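Local coordinates for protein carboxylesterase SOBER1 (Arabidopsis thaliana, PDB 6AVX) that hydrolyses carboxylic esters, preferring short acyl chains, shows phospholipase A2 activity, and restrains the plant hypersensitive response triggered by the bacterial effector AvrBsT, at residues Phe28-Leu33 with Trp207-Leu212; Leu155-Thr160 with Lys202-Trp207. The protein carries 1 engineered substitution. All coordinates share one frame; numbering follows the deposited sequence.

Contact 1. Residues Phe28-Leu33 with Trp207-Leu212; sequences FKSSEL and WIKRRL
The C-terminal helix of the alpha/beta-hydrolase fold meets the loop that leads into strand 37-39 here, with L33, E32 and S30 set against I208, K209 and L212. At the apolar centre, L33 CD2 sits 3.8 Å from L212 CD1 and 3.9 Å from I208 CG2, bridging two residues one helical turn apart. The L33 and I208 side chains cross at about a right angle. F28 adds a looser touch, its CE2 4.3 Å from I208 CD1.

On the outer side, E32 and K209 form a salt bridge. The K209 chain bends at chi3 (54°), which turns CE toward the E32 carboxylate, and NZ lies 3.3 Å from E32 OE1, a weak hydrogen bond. A water ties the pair a second time, donating to E32 OE2 at 2.6 Å and accepting from K209 NZ at 3.1 Å. S30 OG lies 3.9 Å from K209 CD; it takes the L33 backbone N-H at 3.2 Å in an ST motif and is also hydrogen-bonded to E205, a turn earlier on the helix.

Beneath, I208 and L212 both rest on F103 of strand 102-107, while the F28 ring meets W38 of strand 37-39 edge-to-face.

Contact 2. Residues Leu155-Thr160 with Lys202-Trp207; sequences LWSHGT and KYIESW
L155 lays its CB over one face of the W207 indole, and this CH-pi contact is the heart of the pairing. CB stands 3.5 Å from W207 CE2, and it lies 18° off the normal of the five-membered ring. CG of L155 is anti to the backbone N (chi1 172°), and beyond it the two methyls part company. CD2 reaches back over the root of the indole, 3.7 Å from W207 CG, and also touches I204 CG1 at 3.9 Å. CD1 instead comes to the edge of the Y203 ring, near its plane, 4.1 Å from CE2. W207 likewise has its CG anti to the backbone N, and its side chain and that of L155 slide past each other in opposite directions.

Strand 154-159 belongs to the central parallel sheet of the alpha/beta-hydrolase fold, and helix 198-212 packs on one side of it. Their segments run nearly antiparallel, at 172°, with axes 10.3 Å apart. Successive strand residues alternate: L155 and S157 point toward the helix, whereas W156 and H158 belong to the opposite side, where W156 NE1 donates to H158 ND1 in the plane of both rings, at 3.1 Å and nearly straight.

I204 and W207 also reach A129 of the adjoining strand 127-131. Y203 carries its hydroxyl to E185 on the other neighbouring strand, 184-189, where the two are hydrogen-bonded.

In the fold
From the N terminus the chain runs through strand 7-11 and helix 18-21 into the loop 28-33, whose partner is the last helix, 198-212. Contact 1 therefore closes a loop of 173 residues. Within that span, strand 154-159 meets the same helix 41 residues later, so the shorter loop of contact 2 lies inside the longer one. Helix 198-212 is common to both: one flank faces strand 154-159 and another the loop 28-33, which also reaches L201, K202 and E205. L33 CD1 lies 3.7 Å from E205 CG, so the two contacts touch. Strand 154-159 leads on toward D162, assigned by similarity to the charge relay with S108 and H194.

Contact 1. Residues Phe28-Leu33 with Trp207-Leu212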
loop_
_atom_site.group_PDB
_atom_site.type_symbol
_atom_site.label_atom_id
_atom_site.label_comp_id
_atom_site.label_asym_id
_atom_site.label_seq_id
_atom_site.Cartn_x
_atom_site.Cartn_y
_atom_site.Cartn_z
ATOM N N PHE A 28 -9.978 3.671 13.799
ATOM C CA PHE A 28 -10.209 2.237 13.933
ATOM C C PHE A 28 -10.577 2.021 15.395
ATOM O O PHE A 28 -9.734 1.722 16.247
ATOM C CB PHE A 28 -8.955 1.454 13.538
ATOM C CG PHE A 28 -8.635 1.518 12.066
ATOM C CD1 PHE A 28 -8.234 2.704 11.466
ATOM C CD2 PHE A 28 -8.722 0.382 11.279
ATOM C CE1 PHE A 28 -7.943 2.762 10.103
ATOM C CE2 PHE A 28 -8.432 0.434 9.918
ATOM C CZ PHE A 28 -8.046 1.624 9.337
ATOM N N LYS A 29 -11.861 2.221 15.688
ATOM C CA LYS A 29 -12.370 2.314 17.054
ATOM C C LYS A 29 -12.951 1.011 17.581
ATOM O O LYS A 29 -13.421 0.979 18.725
ATOM C CB LYS A 29 -13.431 3.416 17.134
ATOM C CG LYS A 29 -12.891 4.781 16.830
ATOM C CD LYS A 29 -13.961 5.832 17.029
ATOM C CE LYS A 29 -13.486 7.223 16.655
ATOM N NZ LYS A 29 -12.436 7.728 17.567
ATOM N N SER A 30 -12.922 -0.062 16.807
ATOM C CA SER A 30 -13.557 -1.301 17.229
ATOM C C SER A 30 -12.802 -1.968 18.373
ATOM O O SER A 30 -11.591 -1.815 18.533
ATOM C CB SER A 30 -13.639 -2.283 16.067
ATOM O OG SER A 30 -12.348 -2.676 15.644
ATOM N N SER A 31 -13.536 -2.755 19.160
ATOM C CA SER A 31 -12.888 -3.614 20.146
ATOM C C SER A 31 -11.882 -4.548 19.490
ATOM O O SER A 31 -10.796 -4.785 20.026
ATOM C CB SER A 31 -13.931 -4.423 20.909
ATOM O OG SER A 31 -14.799 -3.579 21.632
ATOM N N GLU A 32 -12.222 -5.078 18.313
ATOM C CA GLU A 32 -11.398 -6.089 17.667
ATOM C C GLU A 32 -10.034 -5.556 17.275
ATOM O O GLU A 32 -9.058 -6.311 17.264
ATOM C CB GLU A 32 -12.113 -6.632 16.427
ATOM C CG GLU A 32 -13.323 -7.504 16.728
ATOM C CD GLU A 32 -14.614 -6.733 16.947
ATOM O OE1 GLU A 32 -14.628 -5.478 16.991
ATOM O OE2 GLU A 32 -15.661 -7.409 17.060
ATOM N N LEU A 33 -9.935 -4.289 16.910
ATOM C CA LEU A 33 -8.650 -3.727 16.535
ATOM C C LEU A 33 -7.993 -2.954 17.668
ATOM O O LEU A 33 -6.914 -2.389 17.480
ATOM C CB LEU A 33 -8.802 -2.868 15.279
ATOM C CG LEU A 33 -9.248 -3.627 14.010
ATOM C CD1 LEU A 33 -8.771 -2.869 12.799
ATOM C CD2 LEU A 33 -8.747 -5.065 13.954
ATOM N N TRP A 207 -12.809 -5.006 6.808
ATOM C CA TRP A 207 -12.079 -6.022 6.051
ATOM C C TRP A 207 -10.997 -6.680 6.900
ATOM O O TRP A 207 -10.857 -7.904 6.883
ATOM C CB TRP A 207 -11.516 -5.356 4.799
ATOM C CG TRP A 207 -10.488 -6.102 3.999
ATOM C CD1 TRP A 207 -10.700 -7.044 3.035
ATOM C CD2 TRP A 207 -9.072 -5.890 4.051
ATOM N NE1 TRP A 207 -9.487 -7.434 2.492
ATOM C CE2 TRP A 207 -8.479 -6.740 3.102
ATOM C CE3 TRP A 207 -8.257 -5.054 4.804
ATOM C CZ2 TRP A 207 -7.095 -6.779 2.895
ATOM C CZ3 TRP A 207 -6.889 -5.096 4.599
ATOM C CH2 TRP A 207 -6.328 -5.946 3.651
ATOM N N ILE A 208 -10.245 -5.901 7.676
ATOM C CA ILE A 208 -9.275 -6.497 8.590
ATOM C C ILE A 208 -9.972 -7.424 9.576
ATOM O O ILE A 208 -9.516 -8.546 9.828
ATOM C CB ILE A 208 -8.457 -5.411 9.312
ATOM C CG1 ILE A 208 -7.590 -4.661 8.304
ATOM C CG2 ILE A 208 -7.578 -6.040 10.374
ATOM C CD1 ILE A 208 -6.833 -3.468 8.891
ATOM N N LYS A 209 -11.085 -6.965 10.156
ATOM C CA LYS A 209 -11.833 -7.796 11.098
ATOM C C LYS A 209 -12.268 -9.103 10.461
ATOM O O LYS A 209 -12.187 -10.164 11.088
ATOM C CB LYS A 209 -13.048 -7.037 11.613
ATOM C CG LYS A 209 -12.662 -5.931 12.587
ATOM C CD LYS A 209 -13.823 -5.034 12.945
ATOM C CE LYS A 209 -14.995 -5.821 13.467
ATOM N NZ LYS A 209 -16.041 -4.903 14.017
ATOM N N ARG A 210 -12.765 -9.046 9.234
ATOM C CA ARG A 210 -13.198 -10.258 8.545
ATOM C C ARG A 210 -12.026 -11.185 8.286
ATOM O O ARG A 210 -12.137 -12.409 8.441
ATOM C CB ARG A 210 -13.868 -9.887 7.229
ATOM C CG ARG A 210 -14.452 -11.049 6.446
ATOM C CD ARG A 210 -15.128 -10.557 5.165
ATOM N NE ARG A 210 -15.695 -9.225 5.362
ATOM C CZ ARG A 210 -15.270 -8.107 4.774
ATOM N NH1 ARG A 210 -14.280 -8.127 3.891
ATOM N NH2 ARG A 210 -15.857 -6.955 5.064
ATOM N N ARG A 211 -10.884 -10.628 7.893
ATOM C CA ARG A 211 -9.702 -11.458 7.685
ATOM C C ARG A 211 -9.285 -12.142 8.978
ATOM O O ARG A 211 -8.983 -13.343 8.984
ATOM C CB ARG A 211 -8.566 -10.595 7.142
ATOM C CG ARG A 211 -7.228 -11.298 6.999
ATOM C CD ARG A 211 -7.267 -12.494 6.059
ATOM N NE ARG A 211 -5.921 -12.829 5.623
ATOM C CZ ARG A 211 -5.492 -14.047 5.288
ATOM N NH1 ARG A 211 -6.325 -15.084 5.345
ATOM N NH2 ARG A 211 -4.219 -14.236 4.903
ATOM N N LEU A 212 -9.291 -11.403 10.088
ATOM C CA LEU A 212 -8.938 -11.984 11.381
ATOM C C LEU A 212 -9.935 -13.060 11.789
ATOM O O LEU A 212 -9.551 -14.069 12.394
ATOM C CB LEU A 212 -8.887 -10.891 12.450
ATOM C CG LEU A 212 -7.752 -9.868 12.326
ATOM C CD1 LEU A 212 -7.923 -8.778 13.357
ATOM C CD2 LEU A 212 -6.387 -10.526 12.471
HETATM O O HOH W 1 -17.468 -7.383 15.186
#

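Contact 2. Residues Leu155-Thr160 with Lys202-Trp207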
loop_
_atom_site.group_PDB
_atom_site.type_symbol
_atom_site.label_atom_id
_atom_site.label_comp_id
_atom_site.label_asym_id
_atom_site.label_seq_id
_atom_site.Cartn_x
_atom_site.Cartn_y
_atom_site.Cartn_z
ATOM N N LEU A 155 -7.068 -5.408 -0.679
ATOM C CA LEU A 155 -8.227 -4.526 -0.755
ATOM C C LEU A 155 -7.755 -3.209 -1.344
ATOM O O LEU A 155 -6.923 -2.530 -0.735
ATOM C CB LEU A 155 -8.842 -4.294 0.625
ATOM C CG LEU A 155 -9.942 -3.225 0.660
ATOM C CD1 LEU A 155 -11.135 -3.614 -0.194
ATOM C CD2 LEU A 155 -10.374 -2.973 2.075
ATOM N N TRP A 156 -8.263 -2.850 -2.509
ATOM C CA TRP A 156 -7.883 -1.626 -3.198
ATOM C C TRP A 156 -9.054 -0.661 -3.141
ATOM O O TRP A 156 -10.139 -0.995 -3.621
ATOM C CB TRP A 156 -7.565 -1.946 -4.651
ATOM C CG TRP A 156 -6.870 -0.846 -5.379
ATOM C CD1 TRP A 156 -7.341 0.402 -5.654
ATOM C CD2 TRP A 156 -5.549 -0.894 -5.919
ATOM N NE1 TRP A 156 -6.393 1.130 -6.328
ATOM C CE2 TRP A 156 -5.278 0.350 -6.507
ATOM C CE3 TRP A 156 -4.563 -1.888 -5.956
ATOM C CZ2 TRP A 156 -4.072 0.622 -7.137
ATOM C CZ3 TRP A 156 -3.366 -1.619 -6.564
ATOM C CH2 TRP A 156 -3.128 -0.371 -7.152
ATOM N N SER A 157 -8.838 0.516 -2.567
ATOM C CA SER A 157 -9.840 1.565 -2.433
ATOM C C SER A 157 -9.404 2.728 -3.309
ATOM O O SER A 157 -8.240 3.125 -3.255
ATOM C CB SER A 157 -9.898 2.032 -0.980
ATOM O OG SER A 157 -10.301 0.977 -0.111
ATOM N N HIS A 158 -10.304 3.274 -4.124
ATOM C CA HIS A 158 -9.918 4.365 -5.019
ATOM C C HIS A 158 -11.106 5.285 -5.243
ATOM O O HIS A 158 -12.242 4.821 -5.424
ATOM C CB HIS A 158 -9.421 3.832 -6.362
ATOM C CG HIS A 158 -8.286 4.603 -6.961
ATOM N ND1 HIS A 158 -7.036 4.046 -7.146
ATOM C CD2 HIS A 158 -8.203 5.873 -7.428
ATOM C CE1 HIS A 158 -6.237 4.943 -7.694
ATOM N NE2 HIS A 158 -6.918 6.065 -7.868
ATOM N N GLY A 159 -10.828 6.583 -5.261
ATOM C CA GLY A 159 -11.855 7.573 -5.534
ATOM C C GLY A 159 -12.043 7.744 -7.026
ATOM O O GLY A 159 -11.088 7.847 -7.790
ATOM N N THR A 160 -13.310 7.792 -7.444
ATOM C CA THR A 160 -13.583 7.877 -8.872
ATOM C C THR A 160 -13.152 9.207 -9.467
ATOM O O THR A 160 -12.890 9.278 -10.671
ATOM C CB THR A 160 -15.068 7.673 -9.182
ATOM O OG1 THR A 160 -15.841 8.697 -8.554
ATOM C CG2 THR A 160 -15.556 6.323 -8.706
ATOM N N LYS A 202 -13.249 2.976 7.686
ATOM C CA LYS A 202 -14.111 2.021 8.376
ATOM C C LYS A 202 -14.273 0.745 7.561
ATOM O O LYS A 202 -14.383 -0.351 8.120
ATOM C CB LYS A 202 -15.488 2.634 8.628
ATOM C CG LYS A 202 -15.513 3.866 9.494
ATOM C CD LYS A 202 -14.986 3.628 10.870
ATOM C CE LYS A 202 -15.189 4.877 11.725
ATOM N NZ LYS A 202 -14.667 4.705 13.096
ATOM N N TYR A 203 -14.341 0.866 6.240
ATOM C CA TYR A 203 -14.444 -0.324 5.405
ATOM C C TYR A 203 -13.173 -1.158 5.471
ATOM O O TYR A 203 -13.232 -2.398 5.543
ATOM C CB TYR A 203 -14.723 0.092 3.969
ATOM C CG TYR A 203 -15.188 -1.032 3.088
ATOM C CD1 TYR A 203 -16.523 -1.408 3.082
ATOM C CD2 TYR A 203 -14.315 -1.719 2.253
ATOM C CE1 TYR A 203 -16.978 -2.431 2.277
ATOM C CE2 TYR A 203 -14.765 -2.746 1.439
ATOM C CZ TYR A 203 -16.096 -3.099 1.466
ATOM O OH TYR A 203 -16.559 -4.115 0.666
ATOM N N ILE A 204 -12.006 -0.506 5.474
ATOM C CA ILE A 204 -10.760 -1.230 5.689
ATOM C C ILE A 204 -10.783 -1.932 7.040
ATOM O O ILE A 204 -10.370 -3.095 7.157
ATOM C CB ILE A 204 -9.558 -0.280 5.538
ATOM C CG1 ILE A 204 -9.442 0.202 4.088
ATOM C CG2 ILE A 204 -8.265 -0.966 5.999
ATOM C CD1 ILE A 204 -8.639 1.457 3.928
ATOM N N GLU A 205 -11.232 -1.236 8.089
ATOM C CA GLU A 205 -11.316 -1.862 9.409
ATOM C C GLU A 205 -12.186 -3.106 9.364
ATOM O O GLU A 205 -11.821 -4.147 9.916
ATOM C CB GLU A 205 -11.871 -0.873 10.430
ATOM C CG GLU A 205 -12.062 -1.489 11.825
ATOM C CD GLU A 205 -12.544 -0.494 12.847
ATOM O OE1 GLU A 205 -13.381 0.350 12.471
ATOM O OE2 GLU A 205 -12.060 -0.534 13.987
ATOM N N SER A 206 -13.340 -3.017 8.713
ATOM C CA SER A 206 -14.227 -4.173 8.617
ATOM C C SER A 206 -13.560 -5.321 7.869
ATOM O O SER A 206 -13.751 -6.492 8.219
ATOM C CB SER A 206 -15.528 -3.776 7.930
ATOM O OG SER A 206 -16.254 -2.858 8.723
ATOM N N TRP A 207 -12.809 -5.006 6.808
ATOM C CA TRP A 207 -12.079 -6.022 6.051
ATOM C C TRP A 207 -10.997 -6.680 6.900
ATOM O O TRP A 207 -10.857 -7.904 6.883
ATOM C CB TRP A 207 -11.516 -5.356 4.799
ATOM C CG TRP A 207 -10.488 -6.102 3.999
ATOM C CD1 TRP A 207 -10.700 -7.044 3.035
ATOM C CD2 TRP A 207 -9.072 -5.890 4.051
ATOM N NE1 TRP A 207 -9.487 -7.434 2.492
ATOM C CE2 TRP A 207 -8.479 -6.740 3.102
ATOM C CE3 TRP A 207 -8.257 -5.054 4.804
ATOM C CZ2 TRP A 207 -7.095 -6.779 2.895
ATOM C CZ3 TRP A 207 -6.889 -5.096 4.599
ATOM C CH2 TRP A 207 -6.328 -5.946 3.651
#